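Local coordinates for Tle cognate immunity protein 4 C-terminal domain-containing protein (Pseudomonas aeruginosa PAO1, PDB 4R1D), which binds the type VI secretion lipase effector Tle4 as its immunity partner and probably protects the producing bacterium from this toxin, at residues B[197-200]-B[201-205]; B[290-293]-B[294-297]; B[189-192]-B[193-197]; B[9-13]-B[14-18]; B[43-46]-B[47-51]. One frame throughout, in Å; residues are numbered along the deposited sequence.

Interaction 1 (B[197-200]-B[201-205]); sequences GFVQ and NMLST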
# COMPACT_ATOMS: atom_id res chain seq x y z
N GLY B 197 13.42 7.06 -19.78
CA GLY B 197 12.37 8.06 -19.94
C GLY B 197 12.23 8.93 -18.71
O GLY B 197 12.27 10.17 -18.79
N PHE B 198 12.09 8.29 -17.55
CA PHE B 198 11.89 9.02 -16.31
C PHE B 198 13.11 9.88 -15.99
O PHE B 198 12.98 11.04 -15.60
CB PHE B 198 11.58 8.08 -15.14
CG PHE B 198 11.09 8.80 -13.91
CD1 PHE B 198 11.92 9.02 -12.83
CD2 PHE B 198 9.79 9.29 -13.86
CE1 PHE B 198 11.46 9.69 -11.71
CE2 PHE B 198 9.33 9.96 -12.75
CZ PHE B 198 10.17 10.16 -11.66
N VAL B 199 14.30 9.31 -16.14
CA VAL B 199 15.52 10.08 -15.91
C VAL B 199 15.61 11.30 -16.83
O VAL B 199 15.90 12.41 -16.38
CB VAL B 199 16.80 9.23 -16.04
CG1 VAL B 199 18.02 10.11 -15.88
CG2 VAL B 199 16.80 8.11 -15.00
N GLN B 200 15.37 11.11 -18.13
CA GLN B 200 15.41 12.25 -19.06
C GLN B 200 14.40 13.31 -18.62
O GLN B 200 14.65 14.51 -18.75
CB GLN B 200 15.14 11.80 -20.50
CG GLN B 200 16.19 10.87 -21.08
CD GLN B 200 17.57 11.48 -21.08
OE1 GLN B 200 17.73 12.69 -21.18
NE2 GLN B 200 18.59 10.63 -20.97
N ASN B 201 13.26 12.86 -18.10
CA ASN B 201 12.26 13.77 -17.57
C ASN B 201 12.83 14.55 -16.38
O ASN B 201 12.66 15.77 -16.29
CB ASN B 201 11.00 12.99 -17.16
CG ASN B 201 9.82 13.90 -16.88
OD1 ASN B 201 9.98 15.11 -16.69
ND2 ASN B 201 8.62 13.31 -16.86
N MET B 202 13.52 13.86 -15.49
CA MET B 202 14.13 14.52 -14.35
C MET B 202 15.17 15.55 -14.80
O MET B 202 15.22 16.67 -14.27
CB MET B 202 14.78 13.50 -13.41
CG MET B 202 13.83 12.50 -12.78
SD MET B 202 14.76 11.21 -11.89
CE MET B 202 15.32 12.11 -10.44
N LEU B 203 16.02 15.17 -15.76
CA LEU B 203 17.09 16.06 -16.21
C LEU B 203 16.52 17.30 -16.88
O LEU B 203 17.04 18.41 -16.72
CB LEU B 203 18.00 15.35 -17.21
CG LEU B 203 18.82 14.17 -16.67
CD1 LEU B 203 19.52 13.46 -17.82
CD2 LEU B 203 19.82 14.66 -15.63
N SER B 204 15.44 17.10 -17.63
CA SER B 204 14.82 18.17 -18.39
C SER B 204 14.11 19.15 -17.47
O SER B 204 14.06 20.35 -17.75
CB SER B 204 13.82 17.59 -19.41
OG SER B 204 14.50 16.91 -20.45
N THR B 205 13.55 18.62 -16.39
CA THR B 205 12.74 19.42 -15.48
C THR B 205 13.59 20.14 -14.43
O THR B 205 13.27 21.26 -14.03
CB THR B 205 11.70 18.54 -14.75
OG1 THR B 205 10.90 17.85 -15.73
CG2 THR B 205 10.81 19.39 -13.87
O HOH W 1 16.53 15.07 -21.32

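Interaction 2 (B[290-293]-B[294-297]); sequences TIVD and SIRV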
# COMPACT_ATOMS: atom_id res chain seq x y z
N THR B 290 33.32 0.02 -5.30
CA THR B 290 34.00 -0.95 -4.45
C THR B 290 33.04 -2.07 -4.03
O THR B 290 33.37 -3.25 -4.10
CB THR B 290 34.65 -0.26 -3.24
OG1 THR B 290 35.54 0.77 -3.71
CG2 THR B 290 35.43 -1.27 -2.39
N ILE B 291 31.84 -1.69 -3.60
CA ILE B 291 30.83 -2.69 -3.24
C ILE B 291 30.37 -3.53 -4.43
O ILE B 291 30.36 -4.75 -4.37
CB ILE B 291 29.61 -2.05 -2.57
CG1 ILE B 291 29.98 -1.49 -1.20
CG2 ILE B 291 28.52 -3.09 -2.39
CD1 ILE B 291 28.85 -0.74 -0.53
N VAL B 292 29.96 -2.87 -5.51
CA VAL B 292 29.41 -3.58 -6.66
C VAL B 292 30.45 -4.52 -7.27
O VAL B 292 30.15 -5.65 -7.61
CB VAL B 292 28.86 -2.59 -7.71
CG1 VAL B 292 28.60 -3.29 -9.05
CG2 VAL B 292 27.57 -1.92 -7.17
N ASP B 293 31.68 -4.07 -7.36
CA ASP B 293 32.73 -4.89 -7.96
C ASP B 293 33.07 -6.12 -7.10
O ASP B 293 33.77 -7.01 -7.56
CB ASP B 293 33.98 -4.06 -8.23
CG ASP B 293 33.82 -3.15 -9.43
OD1 ASP B 293 33.02 -3.47 -10.35
OD2 ASP B 293 34.51 -2.11 -9.47
N SER B 294 32.55 -6.18 -5.88
CA SER B 294 32.77 -7.32 -5.00
C SER B 294 31.69 -8.40 -5.13
O SER B 294 31.78 -9.45 -4.49
CB SER B 294 32.90 -6.88 -3.54
OG SER B 294 31.63 -6.69 -2.93
N ILE B 295 30.65 -8.13 -5.92
CA ILE B 295 29.55 -9.09 -6.08
C ILE B 295 29.96 -10.27 -6.96
O ILE B 295 30.39 -10.08 -8.10
CB ILE B 295 28.32 -8.41 -6.72
CG1 ILE B 295 27.86 -7.24 -5.85
CG2 ILE B 295 27.22 -9.44 -6.99
CD1 ILE B 295 26.73 -6.40 -6.48
N ARG B 296 29.82 -11.47 -6.42
CA ARG B 296 30.08 -12.68 -7.20
C ARG B 296 29.31 -13.88 -6.67
O ARG B 296 28.98 -13.95 -5.49
CB ARG B 296 31.59 -12.98 -7.27
CG ARG B 296 32.23 -13.54 -5.99
CD ARG B 296 32.51 -12.46 -4.98
NE ARG B 296 33.47 -12.90 -3.96
CZ ARG B 296 33.86 -12.16 -2.93
NH1 ARG B 296 33.36 -10.94 -2.74
NH2 ARG B 296 34.75 -12.64 -2.07
N VAL B 297 29.02 -14.83 -7.56
CA VAL B 297 28.43 -16.08 -7.18
C VAL B 297 29.38 -16.78 -6.23
O VAL B 297 30.60 -16.76 -6.44
CB VAL B 297 28.22 -17.00 -8.40
CG1 VAL B 297 27.68 -18.35 -7.97
CG2 VAL B 297 27.27 -16.34 -9.39
O HOH W 2 33.42 -9.57 -7.58

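Interaction 3 (B[189-192]-B[193-197]); sequences NSLL and ERVDG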
# COMPACT_ATOMS: atom_id res chain seq x y z
N ASN B 189 11.78 -6.48 -18.30
CA ASN B 189 12.44 -5.47 -19.10
C ASN B 189 13.84 -5.20 -18.53
O ASN B 189 14.16 -5.68 -17.45
CB ASN B 189 11.60 -4.18 -19.17
CG ASN B 189 11.25 -3.63 -17.79
OD1 ASN B 189 11.95 -3.85 -16.82
ND2 ASN B 189 10.14 -2.90 -17.71
N SER B 190 14.66 -4.45 -19.26
CA SER B 190 16.02 -4.17 -18.80
C SER B 190 16.15 -2.78 -18.17
O SER B 190 15.43 -1.86 -18.52
CB SER B 190 17.04 -4.34 -19.93
OG SER B 190 16.68 -3.55 -21.04
N LEU B 191 17.09 -2.63 -17.25
CA LEU B 191 17.20 -1.42 -16.46
C LEU B 191 17.32 -0.12 -17.27
O LEU B 191 16.57 0.82 -17.03
CB LEU B 191 18.38 -1.52 -15.51
CG LEU B 191 18.72 -0.22 -14.79
CD1 LEU B 191 17.60 0.15 -13.83
CD2 LEU B 191 20.03 -0.41 -14.05
N LEU B 192 18.26 -0.04 -18.19
CA LEU B 192 18.46 1.22 -18.89
C LEU B 192 17.24 1.62 -19.70
O LEU B 192 16.79 2.77 -19.65
CB LEU B 192 19.70 1.19 -19.78
CG LEU B 192 21.02 0.88 -19.09
CD1 LEU B 192 22.19 1.24 -20.00
CD2 LEU B 192 21.12 1.61 -17.76
N GLU B 193 16.67 0.65 -20.42
CA GLU B 193 15.48 0.92 -21.23
C GLU B 193 14.31 1.30 -20.34
O GLU B 193 13.47 2.11 -20.72
CB GLU B 193 15.12 -0.28 -22.11
CG GLU B 193 14.43 -1.42 -21.38
CD GLU B 193 14.13 -2.61 -22.29
OE1 GLU B 193 13.45 -3.55 -21.83
OE2 GLU B 193 14.58 -2.59 -23.46
N ARG B 194 14.26 0.72 -19.14
CA ARG B 194 13.16 0.92 -18.20
C ARG B 194 13.09 2.34 -17.64
O ARG B 194 12.02 2.97 -17.62
CB ARG B 194 13.28 -0.07 -17.04
CG ARG B 194 12.28 0.11 -15.92
CD ARG B 194 12.64 -0.81 -14.73
NE ARG B 194 13.04 -2.13 -15.19
CZ ARG B 194 14.06 -2.82 -14.69
NH1 ARG B 194 14.77 -2.31 -13.69
NH2 ARG B 194 14.38 -4.01 -15.18
N VAL B 195 14.24 2.84 -17.19
CA VAL B 195 14.25 4.10 -16.43
C VAL B 195 14.62 5.33 -17.22
O VAL B 195 14.49 6.44 -16.71
CB VAL B 195 15.24 4.04 -15.24
CG1 VAL B 195 14.91 2.91 -14.32
CG2 VAL B 195 16.68 3.94 -15.75
N ASP B 196 15.10 5.15 -18.44
CA ASP B 196 15.65 6.29 -19.17
C ASP B 196 14.64 7.42 -19.38
O ASP B 196 14.96 8.59 -19.18
CB ASP B 196 16.25 5.87 -20.51
CG ASP B 196 17.00 7.00 -21.16
OD1 ASP B 196 18.07 7.39 -20.65
OD2 ASP B 196 16.51 7.53 -22.18
N GLY B 197 13.42 7.06 -19.78
CA GLY B 197 12.37 8.06 -19.94
C GLY B 197 12.23 8.93 -18.71
O GLY B 197 12.27 10.17 -18.79
O HOH W 3 18.15 -1.64 -21.08

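Interaction 4 (B[9-13]-B[14-18]); sequences HCFGR and FLIDL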
# COMPACT_ATOMS: atom_id res chain seq x y z
N HIS B 9 30.31 -11.29 2.90
CA HIS B 9 29.05 -11.82 3.39
C HIS B 9 28.44 -12.78 2.36
O HIS B 9 28.57 -12.57 1.16
CB HIS B 9 28.05 -10.68 3.63
CG HIS B 9 28.46 -9.73 4.70
ND1 HIS B 9 28.09 -9.89 6.02
CD2 HIS B 9 29.18 -8.58 4.65
CE1 HIS B 9 28.58 -8.90 6.74
NE2 HIS B 9 29.25 -8.09 5.93
N CYS B 10 27.78 -13.82 2.85
CA CYS B 10 27.02 -14.72 1.99
C CYS B 10 25.56 -14.33 2.04
O CYS B 10 24.97 -14.28 3.12
CB CYS B 10 27.11 -16.15 2.48
SG CYS B 10 28.76 -16.85 2.57
N PHE B 11 24.97 -14.08 0.87
CA PHE B 11 23.53 -13.85 0.76
C PHE B 11 23.01 -14.72 -0.38
O PHE B 11 23.45 -14.58 -1.52
CB PHE B 11 23.22 -12.37 0.49
CG PHE B 11 23.70 -11.43 1.57
CD1 PHE B 11 23.25 -11.56 2.88
CD2 PHE B 11 24.56 -10.40 1.26
CE1 PHE B 11 23.69 -10.69 3.87
CE2 PHE B 11 25.01 -9.51 2.24
CZ PHE B 11 24.56 -9.66 3.55
N GLY B 12 22.13 -15.66 -0.07
CA GLY B 12 21.60 -16.53 -1.11
C GLY B 12 22.74 -17.28 -1.79
O GLY B 12 23.54 -17.93 -1.11
N ARG B 13 22.84 -17.17 -3.12
CA ARG B 13 23.89 -17.87 -3.87
C ARG B 13 25.13 -17.02 -4.02
O ARG B 13 26.11 -17.45 -4.64
CB ARG B 13 23.39 -18.26 -5.27
CG ARG B 13 22.09 -19.06 -5.30
CD ARG B 13 22.29 -20.55 -4.99
NE ARG B 13 21.02 -21.22 -4.68
CZ ARG B 13 20.89 -22.53 -4.48
NH1 ARG B 13 21.95 -23.32 -4.60
NH2 ARG B 13 19.71 -23.05 -4.18
N PHE B 14 25.11 -15.81 -3.45
CA PHE B 14 26.13 -14.82 -3.77
C PHE B 14 27.01 -14.39 -2.59
O PHE B 14 26.68 -14.64 -1.44
CB PHE B 14 25.48 -13.59 -4.43
CG PHE B 14 24.99 -13.87 -5.83
CD1 PHE B 14 25.76 -13.49 -6.93
CD2 PHE B 14 23.81 -14.56 -6.04
CE1 PHE B 14 25.34 -13.77 -8.21
CE2 PHE B 14 23.38 -14.85 -7.33
CZ PHE B 14 24.14 -14.45 -8.41
N LEU B 15 28.13 -13.75 -2.92
CA LEU B 15 28.99 -13.09 -1.94
C LEU B 15 29.09 -11.60 -2.28
O LEU B 15 28.98 -11.22 -3.44
CB LEU B 15 30.41 -13.68 -2.00
CG LEU B 15 30.59 -15.18 -1.79
CD1 LEU B 15 32.05 -15.55 -2.03
CD2 LEU B 15 30.15 -15.59 -0.40
N ILE B 16 29.31 -10.78 -1.26
CA ILE B 16 29.54 -9.36 -1.44
C ILE B 16 30.37 -8.86 -0.26
O ILE B 16 30.24 -9.38 0.84
CB ILE B 16 28.20 -8.58 -1.51
CG1 ILE B 16 28.44 -7.16 -2.02
CG2 ILE B 16 27.50 -8.57 -0.15
CD1 ILE B 16 27.15 -6.36 -2.26
N ASP B 17 31.22 -7.86 -0.50
CA ASP B 17 32.02 -7.29 0.57
C ASP B 17 31.46 -5.95 1.05
O ASP B 17 31.07 -5.12 0.24
CB ASP B 17 33.47 -7.09 0.11
CG ASP B 17 34.11 -8.37 -0.42
OD1 ASP B 17 33.61 -9.48 -0.12
OD2 ASP B 17 35.13 -8.28 -1.13
N LEU B 18 31.41 -5.76 2.37
CA LEU B 18 30.93 -4.52 2.96
C LEU B 18 31.91 -4.06 4.03
O LEU B 18 32.62 -4.88 4.61
CB LEU B 18 29.55 -4.73 3.58
CG LEU B 18 28.48 -5.16 2.57
CD1 LEU B 18 27.20 -5.62 3.27
CD2 LEU B 18 28.21 -4.00 1.61
O HOH W 4 26.21 -17.30 -0.63

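Interaction 5 (B[43-46]-B[47-51]); sequences TELA and ARVDR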
# COMPACT_ATOMS: atom_id res chain seq x y z
N THR B 43 12.68 -25.40 23.66
CA THR B 43 11.48 -25.44 24.50
C THR B 43 10.55 -24.28 24.16
O THR B 43 9.33 -24.42 24.17
CB THR B 43 11.82 -25.42 26.00
OG1 THR B 43 12.30 -24.12 26.38
CG2 THR B 43 12.87 -26.47 26.32
N GLU B 44 11.15 -23.12 23.87
CA GLU B 44 10.38 -21.96 23.46
C GLU B 44 9.66 -22.20 22.13
O GLU B 44 8.49 -21.84 21.98
CB GLU B 44 11.29 -20.73 23.35
CG GLU B 44 11.88 -20.27 24.67
CD GLU B 44 12.89 -19.15 24.50
OE1 GLU B 44 13.71 -19.22 23.57
OE2 GLU B 44 12.86 -18.19 25.31
N LEU B 45 10.36 -22.83 21.18
CA LEU B 45 9.76 -23.14 19.88
C LEU B 45 8.56 -24.08 20.04
O LEU B 45 7.51 -23.86 19.44
CB LEU B 45 10.77 -23.77 18.92
CG LEU B 45 10.13 -24.07 17.55
CD1 LEU B 45 9.88 -22.77 16.79
CD2 LEU B 45 10.96 -25.03 16.72
N ALA B 46 8.73 -25.13 20.84
CA ALA B 46 7.65 -26.09 21.07
C ALA B 46 6.42 -25.38 21.61
O ALA B 46 5.30 -25.66 21.18
CB ALA B 46 8.10 -27.18 22.04
N ALA B 47 6.64 -24.47 22.55
CA ALA B 47 5.56 -23.75 23.20
C ALA B 47 4.90 -22.77 22.24
O ALA B 47 3.69 -22.57 22.27
CB ALA B 47 6.08 -23.02 24.43
N ARG B 48 5.72 -22.15 21.39
CA ARG B 48 5.23 -21.25 20.35
C ARG B 48 4.27 -21.98 19.40
O ARG B 48 3.18 -21.49 19.10
CB ARG B 48 6.41 -20.69 19.54
CG ARG B 48 6.00 -20.02 18.23
CD ARG B 48 7.19 -19.83 17.29
NE ARG B 48 8.19 -18.87 17.80
CZ ARG B 48 8.24 -17.59 17.45
NH1 ARG B 48 7.34 -17.07 16.62
NH2 ARG B 48 9.18 -16.81 17.96
N VAL B 49 4.69 -23.15 18.93
CA VAL B 49 3.89 -23.93 17.99
C VAL B 49 2.60 -24.47 18.61
O VAL B 49 1.53 -24.39 18.01
CB VAL B 49 4.71 -25.07 17.38
CG1 VAL B 49 3.82 -26.01 16.57
CG2 VAL B 49 5.83 -24.51 16.53
N ASP B 50 2.71 -25.01 19.83
CA ASP B 50 1.54 -25.51 20.53
C ASP B 50 0.56 -24.38 20.80
O ASP B 50 -0.65 -24.57 20.70
CB ASP B 50 1.91 -26.19 21.85
CG ASP B 50 2.59 -27.54 21.66
OD1 ASP B 50 2.46 -28.12 20.56
OD2 ASP B 50 3.23 -28.02 22.62
N ARG B 51 1.09 -23.21 21.15
CA ARG B 51 0.25 -22.06 21.46
C ARG B 51 -0.59 -21.65 20.25
O ARG B 51 -1.77 -21.32 20.38
CB ARG B 51 1.12 -20.87 21.88
CG ARG B 51 0.33 -19.62 22.25
CD ARG B 51 1.25 -18.40 22.32
NE ARG B 51 0.99 -17.49 21.21
CZ ARG B 51 1.58 -17.56 20.01
NH1 ARG B 51 2.48 -18.51 19.76
NH2 ARG B 51 1.27 -16.68 19.07

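Interaction 1 (B[197-200]-B[201-205])
Phe198 and Met202 form a Met-aromatic contact one helical turn apart, in the C-terminal part of helix 191-205. Met202 SD lies 3.6 Å from Phe198 CE1. The sulfur is 58° off the ring normal, an oblique approach. Phe198 CG is anti to the backbone N (chi1 -167°), and the far end of the ring comes back toward Met202. Met202 CG also lies near Phe198 CE1. Val199 and Leu203 repeat the same spacing. Their side chains run side by side in one direction, with Val199 CG1 4.2 Å from Leu203 CD1. Regular helical bonds join the turns, from Asn201 N to Gly197 O through Ser204 N to Gln200 O. On the exposed side a water donates to Gln200 OE1 at 2.7 Å and to Ser204 OG at 2.9 Å, bridging the two side chains. Near the helix end, Thr205 OG1 donates to Asn201 O at 2.8 Å. Thr205 N reaches the same oxygen from the opposite face of its plane. Phe198 and Met202 also pack on Ser87 of the other chain, presumably Tle4. Val199 and Leu203 face strands 209-214 and 225-233, where both touch Thr211 and Val199 also meets Tyr227.

Interaction 2 (B[290-293]-B[294-297])
Ser294 is tied back to Ile291 where the chain passes from helix 281-292 into strand 296-297. Two hydrogen bonds converge on one backbone oxygen. Ser294 OG donates to Ile291 O at 2.7 Å, close to the carbonyl plane. Ser294 N donates to the same Ile291 O at 3.0 Å from well above that plane. The OG sits between the backbone N and the carbonyl carbon (chi1 82°), which brings it round to Ile291 O. A further backbone bond, Ile295 N to Val292 O at 3.0 Å, closes a type I beta turn. One charged group adds to the polar set: Arg296 NH1 donates to Ser294 O at 2.8 Å, and the bond lies in the planes of both groups. The same NH1 forms a salt bridge with Asp17. Water also takes part, donating to Asp293 O at 2.6 Å and weakly to Ile295 O. The apolar contact is looser, with Val292 CG1 4.4 Å from Ile295 CD1. The apolar side of the turn is buried against strands. Val292 and Ile295 touch Ala259 of strand 256-263, Ile291 meets Phe178 and Ile295 meets Phe180 of strand 176-183, and Ser294 OG bonds Asp17 N of strand 14-18.

Interaction 3 (B[189-192]-B[193-197])
The guanidinium of Arg194 carries both oxygens of Asn189 at its edge and has Ser190 O and Leu191 CA over one face, both offset toward the rim. This is the N-terminus of helix 191-205, with Ser190 at the N-cap. Arg194 reaches back over the first turn. Its NE donates to Asn189 OD1 at 2.6 Å, and NH2 donates to the same OD1 at 2.9 Å. NH2 also bonds Asn189 O at 2.8 Å. The oxygens lie near the guanidinium plane, yet the amide plane of Asn189 is turned 36° from it. NE meets OD1 from above the amide plane, whereas NH2 is tilted only slightly from it. The bend at chi3 (-42°) turns the end of the arginine into this grip. Several bonds fix its rotation, because NH1 also forms a salt bridge with Glu244 and a hydrogen bond with Trp96 O of the other chain, presumably Tle4.

Glu193 caps the backbone N of Ser190, at the N-cap. Ser190 N donates to Glu193 OE1 at 3.0 Å, and the bond is nearly straight at 170°. Glu193 N donates to a water at 2.8 Å. The first helical bond runs from Arg194 N to Ser190 O, and Val195 N follows with Leu191 O. On the apolar side Leu191 packs against Met242 of strand 236-245. Its CD1 is 3.8 Å from Arg194 NH1 and 3.9 Å from Val195 CG1.

Interaction 4 (B[9-13]-B[14-18])
Phe14 opens the second strand of a tight beta hairpin and pairs with Phe11 across a type II' turn. Phe14 N donates to Phe11 O at 2.8 Å and Phe11 N returns a bond to Phe14 O. Gly12 holds the turn position with positive phi (58°). A water bridges the turn, donating to Gly12 O and to Phe14 O, each at 2.8 Å. Leu15 follows in a non-hydrogen-bonded pair with Cys10, on the other side of the sheet from Phe14. Its CD2 packs 3.5 Å from Cys10 SG. Ile16 pairs with His9 through two backbone bonds. The one from His9 N to Ile16 O is 2.8 Å long and almost straight, at 175°. Ile16 CG1 is anti to the backbone N (chi1 -167°), which leaves CG2 as the branch at the Phe11 ring edge, 3.6 Å from CE2. Beyond Asp17, Leu18 crosses the His9 side chain at about a right angle, with CD1 3.8 Å from His9 CD2. Strand 296-297 pairs with the other edge of strand 14-18, away from strand 7-11, through Leu15 and Arg296. Phe11, Phe14 and Ile16 pack on Phe180 of strand 176-183, and Phe11 and Leu18 also touch Ile24 of strand 23-30.

Interaction 5 (B[43-46]-B[47-51])
Arg48 and Leu45 meet through their aliphatic parts near the start of helix 42-58. Arg48 CB sits over the preceding turn, 3.4 Å from Leu45 O and 3.4 Å from Glu44 O. CG is anti to the backbone N (chi1 166°) and carries the chain on to CD. This carbon makes the side-chain contact, 4.0 Å from Leu45 CD1. The chain then bends at chi3 (-67°). Beyond the bend, NE forms a salt bridge with Asp40 OD2, just before the helix. NH2 at the tip is also hydrogen-bonded elsewhere in the protein. Leu45 CD1 stands obliquely to the guanidinium. Arg48 thus touches a leucine with its CD and binds an acid with its polar end.

Leu45 CD1 also lies 4.4 Å from Val49 CG2, a loose contact. Ordinary helical bonds hold the turns: Arg48 N donates to Glu44 O at 2.8 Å, and Val49 N to Leu45 O at 3.0 Å. Glu44 OE1 accepts from the backbone N of Lys41. Leu45, Arg48 and Val49 all touch Tyr98 of strand 92-100, and Leu45 and Arg48 also meet Leu38 of strand 33-38. The chemistry is that of an amphipathic helix. Apolar groups face the strands, while Arg48, through its outside partner Asp40, ties the first turns to the residues leading into the helix.

Overall arrangement
Interactions 2 and 4 are the buried pair. Their centres are 9 Å apart and they touch, since strands 296-297 and 14-18 are neighbours in one small sheet. This joins a C-terminal turn to an N-terminal hairpin. Interactions 1 and 3 share helix 191-205 and Gly197, with centres 12 Å apart. Both are partly buried and both meet the other chain, but interaction 3 is mainly polar at the helix start, whereas interaction 1 relies on sulfur-aromatic and aliphatic contacts. Interaction 5 is a surface contact on another helix, about 54 Å from interaction 1 between centres, across the chain's centre. No other chain touches interactions 2, 4 or 5.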